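Local coordinates for DNA repair protein PprA (Deinococcus deserti, PDB 6MC8) that binds DNA and takes part in radiation-induced DNA damage repair and genome segregation, forming filaments, at residues V194-A198 against L288-Q292. The protein carries 2 engineered substitutions. Numbering follows the deposited sequence.
Sequences VHRPA and LDELQ
The end of a β-strand packs here against the long C-terminal helix through a small apolar patch flanked by an arginine-centred polar network, a sheet-to-helix contact edged by a salt bridge. Residues 194-198 finish strand 189-195 and run on as an extended loop, with phi/psi near -120/125 from Val194 to Arg196; the chain stays extended through Pro197 (-68/134) and Ala198 (-151/129), so that the side chains of Val194, Arg196 and Ala198 point toward the helix and those of His195 and Pro197 away. Residues 288-292 form a regular turn of helix 274-304, closed by Gln292 N to Leu288 O at 3.1 Å. The two segments run in the same sense: CA of Val194 lies 7.2 Å from CA of Leu288, and CA of Ala198 lies 8.8 Å from CA of Gln292. Leu288 (chi1 t, chi2 p) lays CD2 against the strand, 3.8 Å from both CG1 of Val194 and CB of Arg196 and 3.4 Å from the Val194 O. Arg196 extends with chi1 and chi2 t, then bends at chi3 (m), bringing its guanidinium edge to Asp289 and Gln292, three residues apart on one side of the helix. Arg196 NH2 forms a salt bridge with Asp289 OD1 at 2.6 Å, while Arg196 NH1 donates to the same OD1 at 2.9 Å and to Gln292 OE1 at 2.5 Å. Gln292 NE2 returns a weak 3.3 Å hydrogen bond to Arg196 O. Arg196 NE also bonds to Ala177 O, and Gln292 NE2 to Val259 O. The contact thus lies where the four-stranded antiparallel sheet meets helix 274-304: Val194 also touches Ala284 and Thr285 earlier in this helix, and His195, facing away, hydrogen-bonds Ser261 on the adjacent strand 261-267.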
loop_
_atom_site.group_PDB
_atom_site.type_symbol
_atom_site.label_atom_id
_atom_site.label_comp_id
_atom_site.label_asym_id
_atom_site.label_seq_id
_atom_site.Cartn_x
_atom_site.Cartn_y
_atom_site.Cartn_z
ATOM N N VAL A 194 17.543 8.193 -9.895
ATOM C CA VAL A 194 18.259 9.433 -10.161
ATOM C C VAL A 194 18.322 9.610 -11.670
ATOM O O VAL A 194 18.830 8.738 -12.379
ATOM C CB VAL A 194 19.661 9.410 -9.529
ATOM C CG1 VAL A 194 20.497 10.532 -10.048
ATOM C CG2 VAL A 194 19.551 9.523 -8.029
ATOM N N HIS A 195 17.808 10.734 -12.158
ATOM C CA HIS A 195 17.551 10.934 -13.577
ATOM C C HIS A 195 18.188 12.220 -14.080
ATOM O O HIS A 195 17.916 13.298 -13.550
ATOM C CB HIS A 195 16.051 10.975 -13.837
ATOM C CG HIS A 195 15.685 11.214 -15.265
ATOM N ND1 HIS A 195 15.762 10.234 -16.228
ATOM C CD2 HIS A 195 15.231 12.322 -15.892
ATOM C CE1 HIS A 195 15.371 10.729 -17.387
ATOM N NE2 HIS A 195 15.047 11.995 -17.211
ATOM N N ARG A 196 19.011 12.102 -15.114
ATOM C CA ARG A 196 19.480 13.252 -15.885
ATOM C C ARG A 196 19.077 13.008 -17.331
ATOM O O ARG A 196 19.452 11.962 -17.897
ATOM C CB ARG A 196 20.986 13.458 -15.769
ATOM C CG ARG A 196 21.445 14.745 -16.429
ATOM C CD ARG A 196 22.945 14.913 -16.429
ATOM N NE ARG A 196 23.502 15.055 -15.095
ATOM C CZ ARG A 196 24.295 14.159 -14.529
ATOM N NH1 ARG A 196 24.615 13.057 -15.184
ATOM N NH2 ARG A 196 24.765 14.362 -13.312
ATOM N N PRO A 197 18.329 13.921 -17.953
ATOM C CA PRO A 197 17.747 13.645 -19.275
ATOM C C PRO A 197 18.791 13.534 -20.377
ATOM O O PRO A 197 19.701 14.356 -20.487
ATOM C CB PRO A 197 16.823 14.843 -19.503
ATOM C CG PRO A 197 16.533 15.350 -18.152
ATOM C CD PRO A 197 17.775 15.147 -17.366
ATOM N N ALA A 198 18.644 12.498 -21.197
ATOM C CA ALA A 198 19.553 12.245 -22.301
ATOM C C ALA A 198 18.804 11.521 -23.406
ATOM O O ALA A 198 18.141 10.512 -23.162
ATOM C CB ALA A 198 20.761 11.419 -21.856
ATOM N N LEU A 288 24.854 6.917 -12.270
ATOM C CA LEU A 288 24.373 7.662 -13.429
ATOM C C LEU A 288 25.478 8.502 -14.056
ATOM O O LEU A 288 25.570 8.593 -15.285
ATOM C CB LEU A 288 23.190 8.548 -13.040
ATOM C CG LEU A 288 22.614 9.409 -14.166
ATOM C CD1 LEU A 288 22.082 8.547 -15.286
ATOM C CD2 LEU A 288 21.549 10.343 -13.658
ATOM N N ASP A 289 26.327 9.117 -13.232
ATOM C CA ASP A 289 27.396 9.957 -13.762
ATOM C C ASP A 289 28.445 9.123 -14.480
ATOM O O ASP A 289 28.993 9.545 -15.501
ATOM C CB ASP A 289 28.039 10.780 -12.645
ATOM C CG ASP A 289 27.131 11.873 -12.126
ATOM O OD1 ASP A 289 26.239 12.310 -12.875
ATOM O OD2 ASP A 289 27.325 12.312 -10.976
ATOM N N GLU A 290 28.719 7.922 -13.974
ATOM C CA GLU A 290 29.724 7.080 -14.610
ATOM C C GLU A 290 29.198 6.440 -15.889
ATOM O O GLU A 290 29.931 6.340 -16.879
ATOM C CB GLU A 290 30.229 6.022 -13.625
ATOM C CG GLU A 290 31.232 5.050 -14.228
ATOM C CD GLU A 290 32.484 5.730 -14.772
ATOM O OE1 GLU A 290 32.941 6.739 -14.195
ATOM O OE2 GLU A 290 32.993 5.269 -15.813
ATOM N N LEU A 291 27.928 6.027 -15.898
ATOM C CA LEU A 291 27.350 5.414 -17.090
ATOM C C LEU A 291 27.222 6.408 -18.234
ATOM O O LEU A 291 27.364 6.038 -19.403
ATOM C CB LEU A 291 25.990 4.808 -16.766
ATOM C CG LEU A 291 25.983 3.495 -16.000
ATOM C CD1 LEU A 291 24.590 3.250 -15.511
ATOM C CD2 LEU A 291 26.432 2.366 -16.891
ATOM N N GLN A 292 26.974 7.676 -17.917
ATOM C CA GLN A 292 26.899 8.687 -18.963
ATOM C C GLN A 292 28.286 9.094 -19.445
ATOM O O GLN A 292 28.461 9.422 -20.622
ATOM C CB GLN A 292 26.107 9.893 -18.466
ATOM C CG GLN A 292 24.617 9.637 -18.400
ATOM C CD GLN A 292 23.832 10.808 -17.855
ATOM O OE1 GLN A 292 24.393 11.749 -17.304
ATOM N NE2 GLN A 292 22.529 10.776 -18.051
#